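Side-chain contacts in putative Scyalone Dehydratase (Novosphingobium aromaticivorans DSM 12444, PDB 3EF8), which is of unknown function but may be a lyase related to scytalone dehydratase, with an NTF2-like fold: residues R11-M16 with I79-E84; T115-D120 with K124-E129. All coordinates share one frame; numbering follows the deposited sequence.

Contact 1 (R11-M16 with I79-E84)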
ATOM      1  N   ARG A  11      14.454   2.591  -5.581  1.00  8.17           N
ATOM      2  CA  ARG A  11      13.710   3.812  -5.305  1.00  9.16           C
ATOM      3  C   ARG A  11      13.244   4.491  -6.572  1.00  7.83           C
ATOM      4  O   ARG A  11      12.120   5.000  -6.678  1.00  8.59           O
ATOM      5  CB  ARG A  11      14.508   4.796  -4.425  1.00 10.87           C
ATOM      6  CG  ARG A  11      14.603   4.377  -2.994  1.00 10.69           C
ATOM      7  CD  ARG A  11      13.271   4.451  -2.278  1.00  9.46           C
ATOM      8  NE  ARG A  11      13.429   4.259  -0.881  1.00  9.02           N
ATOM      9  CZ  ARG A  11      12.451   4.304  -0.026  1.00 10.08           C
ATOM     10  NH1 ARG A  11      11.241   4.406  -0.534  1.00 10.22           N
ATOM     11  NH2 ARG A  11      12.648   4.155   1.254  1.00 10.70           N
ATOM     12  N   ALA A  12      14.115   4.553  -7.590  1.00  8.47           N
ATOM     13  CA  ALA A  12      13.742   5.201  -8.837  1.00  9.16           C
ATOM     14  C   ALA A  12      12.646   4.482  -9.602  1.00  7.81           C
ATOM     15  O   ALA A  12      11.755   5.115 -10.203  1.00  9.40           O
ATOM     16  CB  ALA A  12      15.007   5.400  -9.769  1.00  7.84           C
ATOM     17  N   ILE A  13      12.709   3.160  -9.592  1.00  9.00           N
ATOM     18  CA  ILE A  13      11.708   2.325 -10.259  1.00  7.68           C
ATOM     19  C   ILE A  13      10.356   2.533  -9.552  1.00  8.38           C
ATOM     20  O   ILE A  13       9.330   2.738 -10.191  1.00  9.16           O
ATOM     21  CB  ILE A  13      12.130   0.831 -10.297  1.00  7.54           C
ATOM     22  CG1 ILE A  13      13.298   0.681 -11.286  1.00  8.49           C
ATOM     23  CG2 ILE A  13      10.914  -0.078 -10.635  1.00  8.34           C
ATOM     24  CD1 ILE A  13      14.015  -0.648 -11.085  1.00  8.92           C
ATOM     25  N   GLU A  14      10.375   2.458  -8.227  1.00  7.70           N
ATOM     26  CA  GLU A  14       9.120   2.640  -7.462  1.00  7.39           C
ATOM     27  C   GLU A  14       8.565   4.028  -7.753  1.00  8.72           C
ATOM     28  O   GLU A  14       7.343   4.176  -8.017  1.00  8.23           O
ATOM     29  CB  GLU A  14       9.386   2.477  -5.985  1.00  7.07           C
ATOM     30  CG  GLU A  14       9.622   1.037  -5.560  1.00  5.92           C
ATOM     31  CD  GLU A  14      10.059   0.817  -4.158  1.00  7.66           C
ATOM     32  OE1 GLU A  14      10.574   1.762  -3.531  1.00  9.35           O
ATOM     33  OE2 GLU A  14       9.942  -0.354  -3.697  1.00 11.68           O
ATOM     34  N   ARG A  15       9.414   5.059  -7.714  1.00  8.32           N
ATOM     35  CA  ARG A  15       8.974   6.411  -8.040  1.00  7.49           C
ATOM     36  C   ARG A  15       8.295   6.485  -9.410  1.00  9.23           C
ATOM     37  O   ARG A  15       7.259   7.158  -9.579  1.00  8.39           O
ATOM     38  CB  ARG A  15      10.157   7.402  -7.951  1.00  9.27           C
ATOM     39  CG  ARG A  15       9.858   8.814  -8.355  1.00  9.27           C
ATOM     40  CD  ARG A  15       8.631   9.370  -7.627  1.00 11.20           C
ATOM     41  NE  ARG A  15       8.419  10.781  -7.918  1.00 11.41           N
ATOM     42  CZ  ARG A  15       9.043  11.785  -7.304  1.00 13.02           C
ATOM     43  NH1 ARG A  15       9.920  11.580  -6.329  1.00 15.06           N
ATOM     44  NH2 ARG A  15       8.763  13.017  -7.698  1.00 18.00           N
HETATM   45  N   MSE A  16       8.882   5.824 -10.398  1.00  8.52           N
HETATM   46  CA  MSE A  16       8.308   5.861 -11.754  1.00  7.19           C
HETATM   47  C   MSE A  16       6.947   5.214 -11.741  1.00  9.86           C
HETATM   48  O   MSE A  16       5.988   5.732 -12.351  1.00  9.24           O
HETATM   49  CB  MSE A  16       9.270   5.196 -12.745  1.00 10.74           C
HETATM   50  CG  MSE A  16       8.837   5.241 -14.159  1.00 13.44           C
HETATM   51 SE   MSE A  16       7.508   3.919 -14.670  0.75  7.27          SE
HETATM   52  CE  MSE A  16       8.758   2.375 -14.846  1.00 10.18           C
ATOM     53  N   ILE A  79      11.371  -6.333  -6.767  1.00  7.63           N
ATOM     54  CA  ILE A  79      12.234  -5.977  -7.899  1.00  8.35           C
ATOM     55  C   ILE A  79      13.420  -6.912  -7.973  1.00 11.53           C
ATOM     56  O   ILE A  79      14.119  -7.068  -7.006  1.00 11.72           O
ATOM     57  CB  ILE A  79      12.729  -4.552  -7.744  1.00  8.92           C
ATOM     58  CG1 ILE A  79      11.514  -3.580  -7.692  1.00 10.64           C
ATOM     59  CG2 ILE A  79      13.680  -4.201  -8.934  1.00 11.75           C
ATOM     60  CD1 ILE A  79      11.887  -2.123  -7.403  1.00 11.32           C
ATOM     61  N   ASP A  80      13.598  -7.504  -9.141  1.00  9.86           N
ATOM     62  CA  ASP A  80      14.763  -8.369  -9.441  1.00 11.76           C
ATOM     63  C   ASP A  80      15.486  -7.735 -10.616  1.00 10.45           C
ATOM     64  O   ASP A  80      14.956  -7.660 -11.701  1.00 13.48           O
ATOM     65  CB  ASP A  80      14.328  -9.773  -9.827  1.00 12.43           C
ATOM     66  CG  ASP A  80      13.610 -10.501  -8.710  1.00 17.63           C
ATOM     67  OD1 ASP A  80      14.002 -10.297  -7.564  1.00 21.02           O
ATOM     68  OD2 ASP A  80      12.683 -11.287  -8.999  1.00 31.53           O
ATOM     69  N   PHE A  81      16.719  -7.318 -10.380  1.00 11.02           N
ATOM     70  CA  PHE A  81      17.530  -6.740 -11.427  1.00 10.20           C
ATOM     71  C   PHE A  81      18.119  -7.786 -12.370  1.00 12.43           C
ATOM     72  O   PHE A  81      18.709  -8.765 -11.905  1.00 16.04           O
ATOM     73  CB  PHE A  81      18.642  -5.887 -10.856  1.00 11.74           C
ATOM     74  CG  PHE A  81      18.158  -4.615 -10.243  1.00 12.52           C
ATOM     75  CD1 PHE A  81      17.896  -3.495 -11.031  1.00 14.23           C
ATOM     76  CD2 PHE A  81      17.940  -4.556  -8.900  1.00 15.08           C
ATOM     77  CE1 PHE A  81      17.431  -2.323 -10.465  1.00 12.79           C
ATOM     78  CE2 PHE A  81      17.461  -3.402  -8.330  1.00 13.01           C
ATOM     79  CZ  PHE A  81      17.219  -2.287  -9.097  1.00 14.31           C
ATOM     80  N   VAL A  82      17.914  -7.579 -13.664  1.00  9.75           N
ATOM     81  CA  VAL A  82      18.649  -8.360 -14.684  1.00 10.06           C
ATOM     82  C   VAL A  82      20.028  -7.747 -14.766  1.00 12.30           C
ATOM     83  O   VAL A  82      21.056  -8.440 -14.620  1.00 12.79           O
ATOM     84  CB  VAL A  82      17.940  -8.361 -16.015  1.00 11.48           C
ATOM     85  CG1 VAL A  82      18.792  -9.153 -17.031  1.00 12.40           C
ATOM     86  CG2 VAL A  82      16.557  -8.997 -15.860  1.00 13.52           C
ATOM     87  N   SER A  83      20.052  -6.441 -14.976  1.00 11.66           N
ATOM     88  CA  SER A  83      21.253  -5.653 -14.966  1.00 12.78           C
ATOM     89  C   SER A  83      20.962  -4.307 -14.320  1.00 14.00           C
ATOM     90  O   SER A  83      19.881  -4.096 -13.770  1.00 12.94           O
ATOM     91  CB  SER A  83      21.741  -5.416 -16.397  1.00 13.08           C
ATOM     92  OG  SER A  83      20.852  -4.530 -17.066  1.00 12.31           O
ATOM     93  N   GLU A  84      21.900  -3.392 -14.346  1.00 12.18           N
ATOM     94  CA  GLU A  84      21.676  -2.072 -13.732  1.00 10.95           C
ATOM     95  C   GLU A  84      20.692  -1.231 -14.562  1.00 11.60           C
ATOM     96  O   GLU A  84      20.269  -0.167 -14.095  1.00 14.96           O
ATOM     97  CB  GLU A  84      22.980  -1.337 -13.449  1.00 12.26           C
ATOM     98  CG  GLU A  84      23.624  -0.556 -14.607  1.00 13.23           C
ATOM     99  CD  GLU A  84      24.277  -1.403 -15.698  1.00 16.00           C
ATOM    100  OE1 GLU A  84      24.192  -2.632 -15.654  1.00 13.67           O
ATOM    101  OE2 GLU A  84      24.827  -0.795 -16.645  1.00 14.50           O
TER
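I13 faces I79 where helix segment 11-16 passes over strand 79-81, the two short axes approaching to 10.8 Å at 128° between their N-to-C directions. The CA atoms of I13 and I79, the nearest backbone pair, are 8.6 Å apart. At that spacing only side chains can bridge the gap, and three apolar ones do most of it. I13 points at the strand, and its two branches favour different partners. With chi1 at -71°, its CG1 lies anti to the carbonyl carbon and carries CD1 outward to the F81 ring, passing near I79 CG2 as well, whereas I13 CG2 turns to I79. I79 answers with the end of its own long branch: CD1 lies 3.9 Å from I13 CG2, and the two side chains overlap as they run past each other antiparallel. The F81 ring arrives from the direction opposite to I13, and I13 CD1 touches it obliquely at CE1, 3.9 Å away. Within the strand, I79 CG2 sits 3.9 Å over one face of the F81 ring, nearer its periphery than its centre, so I79 serves both helix and ring.

E14 adds its aliphatic part alone, CG lying 4.3 Å from I79 CD1. Its carboxylate reaches outside the chain, OE2 forming a salt bridge with R11 of the third subunit; D80 likewise pairs with R15 of that subunit. A87 of strand 86-99 touches I13, I79 and F81, and W123 also packs on I13.

No hydrogen bond or salt bridge crosses between the segments, and the surface they bury together is a modest 163 Å². The chemistry is therefore that of helix-on-sheet van der Waals packing, with the charged groups at its border directed into subunit contacts.

Contact 2 (T115-D120 with K124-E129)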
ATOM      1  N   THR A 115       8.506  -5.551 -16.885  1.00 10.80           N
ATOM      2  CA  THR A 115       9.924  -5.338 -17.137  1.00 10.72           C
ATOM      3  C   THR A 115      10.117  -3.871 -17.448  1.00  8.92           C
ATOM      4  O   THR A 115       9.409  -3.301 -18.323  1.00 10.18           O
ATOM      5  CB  THR A 115      10.433  -6.205 -18.316  1.00 12.50           C
ATOM      6  OG1 THR A 115      10.263  -7.588 -17.972  1.00 14.29           O
ATOM      7  CG2 THR A 115      11.935  -5.898 -18.644  1.00 15.75           C
ATOM      8  N   VAL A 116      11.015  -3.275 -16.687  1.00  9.09           N
ATOM      9  CA  VAL A 116      11.402  -1.892 -16.793  1.00 10.83           C
ATOM     10  C   VAL A 116      12.868  -1.800 -17.263  1.00 11.29           C
ATOM     11  O   VAL A 116      13.707  -2.660 -16.974  1.00 10.79           O
ATOM     12  CB  VAL A 116      11.148  -1.129 -15.459  1.00 10.26           C
ATOM     13  CG1 VAL A 116       9.638  -1.154 -15.146  1.00 11.90           C
ATOM     14  CG2 VAL A 116      11.962  -1.692 -14.332  1.00  9.47           C
ATOM     15  N   VAL A 117      13.139  -0.761 -18.038  1.00 12.24           N
ATOM     16  CA  VAL A 117      14.480  -0.498 -18.559  1.00 11.03           C
ATOM     17  C   VAL A 117      14.832   0.937 -18.319  1.00 12.79           C
ATOM     18  O   VAL A 117      13.979   1.797 -18.336  1.00 11.59           O
ATOM     19  CB  VAL A 117      14.566  -0.847 -20.079  1.00 11.18           C
ATOM     20  CG1 VAL A 117      14.406  -2.356 -20.284  1.00 10.73           C
ATOM     21  CG2 VAL A 117      13.511  -0.044 -20.876  1.00 12.83           C
ATOM     22  N   LYS A 118      16.117   1.198 -18.111  1.00 10.63           N
ATOM     23  CA  LYS A 118      16.590   2.541 -17.857  1.00 10.74           C
ATOM     24  C   LYS A 118      17.222   3.121 -19.100  1.00 13.90           C
ATOM     25  O   LYS A 118      18.173   2.568 -19.653  1.00 15.94           O
ATOM     26  CB  LYS A 118      17.564   2.583 -16.703  1.00 10.77           C
ATOM     27  CG  LYS A 118      17.696   3.925 -16.063  1.00 11.92           C
ATOM     28  CD  LYS A 118      18.825   3.980 -15.046  1.00 14.82           C
ATOM     29  CE  LYS A 118      18.916   5.361 -14.385  1.00 15.43           C
ATOM     30  NZ  LYS A 118      20.093   5.529 -13.478  1.00 16.01           N
ATOM     31  N   VAL A 119      16.664   4.239 -19.520  1.00 13.64           N
ATOM     32  CA  VAL A 119      17.109   4.898 -20.754  1.00 17.12           C
ATOM     33  C   VAL A 119      17.344   6.371 -20.502  1.00 18.04           C
ATOM     34  O   VAL A 119      16.468   7.069 -20.033  1.00 16.04           O
ATOM     35  CB  VAL A 119      16.116   4.657 -21.865  1.00 19.47           C
ATOM     36  CG1 VAL A 119      16.089   3.182 -22.233  1.00 23.65           C
ATOM     37  CG2 VAL A 119      14.729   5.100 -21.522  1.00 23.09           C
ATOM     38  N   ASP A 120      18.563   6.828 -20.791  0.50 20.71           N
ATOM     39  CA  ASP A 120      18.919   8.240 -20.662  0.50 22.26           C
ATOM     40  C   ASP A 120      18.510   8.783 -19.288  0.50 19.98           C
ATOM     41  O   ASP A 120      17.984   9.889 -19.166  0.50 20.82           O
ATOM     42  CB  ASP A 120      18.265   9.052 -21.796  0.50 23.99           C
ATOM     43  CG  ASP A 120      19.044  10.310 -22.155  0.50 26.77           C
ATOM     44  OD1 ASP A 120      20.225  10.424 -21.770  0.50 34.08           O
ATOM     45  OD2 ASP A 120      18.469  11.181 -22.851  0.50 27.55           O
ATOM     46  N   LYS A 124      11.627   3.291 -17.591  1.00 11.16           N
ATOM     47  CA  LYS A 124      10.444   3.191 -18.422  1.00 10.50           C
ATOM     48  C   LYS A 124       9.990   1.770 -18.499  1.00 11.80           C
ATOM     49  O   LYS A 124      10.777   0.843 -18.333  1.00 12.57           O
ATOM     50  CB  LYS A 124      10.734   3.713 -19.849  1.00 11.85           C
ATOM     51  CG  LYS A 124      11.089   5.185 -19.863  1.00 14.02           C
ATOM     52  CD  LYS A 124      11.206   5.681 -21.277  1.00 21.60           C
ATOM     53  CE  LYS A 124      11.528   7.146 -21.304  1.00 28.10           C
ATOM     54  NZ  LYS A 124      11.768   7.556 -22.740  1.00 34.02           N
ATOM     55  N   PHE A 125       8.698   1.611 -18.731  1.00 10.21           N
ATOM     56  CA  PHE A 125       8.163   0.303 -18.999  1.00  9.73           C
ATOM     57  C   PHE A 125       8.512  -0.228 -20.362  1.00 11.54           C
ATOM     58  O   PHE A 125       8.273   0.416 -21.368  1.00 13.29           O
ATOM     59  CB  PHE A 125       6.637   0.214 -18.843  1.00 10.08           C
ATOM     60  CG  PHE A 125       6.159   0.498 -17.414  1.00 10.18           C
ATOM     61  CD1 PHE A 125       6.323  -0.446 -16.420  1.00  9.83           C
ATOM     62  CD2 PHE A 125       5.503   1.697 -17.094  1.00  9.83           C
ATOM     63  CE1 PHE A 125       5.865  -0.209 -15.129  1.00 10.31           C
ATOM     64  CE2 PHE A 125       5.082   1.959 -15.808  1.00 12.16           C
ATOM     65  CZ  PHE A 125       5.221   0.981 -14.849  1.00 10.05           C
ATOM     66  N   LYS A 126       9.017  -1.458 -20.379  1.00 12.77           N
ATOM     67  CA  LYS A 126       9.176  -2.196 -21.650  1.00 13.03           C
ATOM     68  C   LYS A 126       8.052  -3.211 -21.833  1.00 12.56           C
ATOM     69  O   LYS A 126       7.536  -3.412 -22.912  1.00 13.45           O
ATOM     70  CB  LYS A 126      10.545  -2.859 -21.750  1.00 13.09           C
ATOM     71  CG  LYS A 126      10.744  -3.553 -23.104  1.00 20.50           C
ATOM     72  CD  LYS A 126      12.182  -3.397 -23.566  1.00 25.00           C
ATOM     73  CE  LYS A 126      12.437  -4.037 -24.946  1.00 28.79           C
ATOM     74  NZ  LYS A 126      12.301  -5.492 -24.906  1.00 30.45           N
ATOM     75  N   ARG A 127       7.639  -3.857 -20.739  1.00 11.41           N
ATOM     76  CA  ARG A 127       6.483  -4.726 -20.749  1.00 11.95           C
ATOM     77  C   ARG A 127       5.710  -4.574 -19.449  1.00 11.37           C
ATOM     78  O   ARG A 127       6.309  -4.461 -18.395  1.00 12.32           O
ATOM     79  CB  ARG A 127       6.859  -6.215 -20.911  1.00 13.76           C
ATOM     80  CG  ARG A 127       5.622  -7.091 -21.000  1.00 18.71           C
ATOM     81  CD  ARG A 127       5.939  -8.544 -21.460  1.00 22.06           C
ATOM     82  NE  ARG A 127       4.815  -9.444 -21.161  1.00 25.26           N
ATOM     83  CZ  ARG A 127       3.801  -9.640 -21.995  1.00 27.04           C
ATOM     84  NH1 ARG A 127       3.790  -9.004 -23.160  1.00 37.59           N
ATOM     85  NH2 ARG A 127       2.805 -10.439 -21.677  1.00 26.91           N
ATOM     86  N   ARG A 128       4.382  -4.537 -19.556  1.00 11.84           N
ATOM     87  CA  ARG A 128       3.482  -4.681 -18.402  1.00  9.99           C
ATOM     88  C   ARG A 128       2.468  -5.750 -18.684  1.00 13.15           C
ATOM     89  O   ARG A 128       1.771  -5.702 -19.717  1.00 14.36           O
ATOM     90  CB  ARG A 128       2.700  -3.413 -18.068  1.00 11.40           C
ATOM     91  CG  ARG A 128       3.490  -2.199 -17.870  1.00 11.71           C
ATOM     92  CD  ARG A 128       2.743  -1.218 -16.984  1.00 12.80           C
ATOM     93  NE  ARG A 128       2.847  -1.623 -15.576  1.00 10.90           N
ATOM     94  CZ  ARG A 128       2.529  -0.873 -14.541  1.00 13.97           C
ATOM     95  NH1 ARG A 128       1.917   0.287 -14.709  1.00 13.15           N
ATOM     96  NH2 ARG A 128       2.837  -1.286 -13.340  1.00 11.15           N
ATOM     97  N   GLU A 129       2.327  -6.676 -17.758  1.00 10.11           N
ATOM     98  CA  GLU A 129       1.335  -7.701 -17.843  1.00 11.42           C
ATOM     99  C   GLU A 129       0.490  -7.627 -16.581  1.00 13.31           C
ATOM    100  O   GLU A 129       0.985  -7.809 -15.470  1.00 12.13           O
ATOM    101  CB  GLU A 129       1.956  -9.075 -17.978  1.00 13.25           C
ATOM    102  CG  GLU A 129       0.963 -10.190 -17.939  1.00 14.01           C
ATOM    103  CD  GLU A 129       1.598 -11.539 -18.135  1.00 19.74           C
ATOM    104  OE1 GLU A 129       2.385 -11.706 -19.098  1.00 24.24           O
ATOM    105  OE2 GLU A 129       1.269 -12.437 -17.373  1.00 22.76           O
TER
HETATM  106  O   HOH W   1      14.518   8.974 -21.517  1.00 36.51           O
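V116 CG1 reaches the F125 ring obliquely across the strands, 3.6 Å from its CD1, while R128 covers one face of the same ring, its CD standing 3.6 Å above the plane of F125 at the centre. R128 in turn receives F125 CZ over the centre of one guanidinium face; the same arginine makes cation-pi contacts with Y20 and Y112 and a salt bridge to D114. The R127 guanidinium is used at its edge: NH2 donates to E129 OE1 at 2.9 Å, and that oxygen lies only 6° out of the guanidinium plane and is met on its anti side. A second salt bridge, to E41, engages R127 NH1.

V116 and F125, a non-hydrogen-bonded pair, run alongside each other on one sheet face. On the other face stand V117 and K124. The extended K124 chain, its CG anti to the carbonyl carbon (chi1 -63°), runs at about a right angle across V119, whose CG2 lies 3.6 Å from K124 CD. A water accepts a weak bond from K124 NZ and donates to V119 O, linking the chain's far end to the opposing backbone. V117 CG1 touches K126 CD at 4.1 Å.

The backbone shows why the register slips. V117 and K124 exchange two bonds, but T115 O accepts from both K126 N, at 2.8 Å, and R127 N, at 3.0 Å. The latter bond is the straighter at hydrogen (170°) and lies in the carbonyl plane on a lone pair; T115 N closes the pair by donating to R127 O.

K126 and R127 thus both sit opposite the single residue T115. This is a classic beta bulge in an antiparallel hairpin, set in the curved sheet that characterises the NTF2-like cone fold.

Contact 1 is complete in sequence before contact 2 begins: contact 1 joins helix 3-25 to strand 67-81, at one border of the chain's mixed sheet, and contact 2 follows within the hairpin of strands 106-119 and 122-136. Their centres are about 9 Å apart, and they touch directly. From the helix, the selenomethionine M16 places its SE 3.3 Å from F125 CE2 and its CE 3.6 Å from V116 CG1, while I13 CD1 reaches V116 CG2. One turn of helix 3-25 therefore packs on both the edge strand 67-81 and the hairpin, spanning strand 86-99 between them, so that contacts 1 and 2 form one continuous helix-on-sheet core inside the SnoaL-like domain.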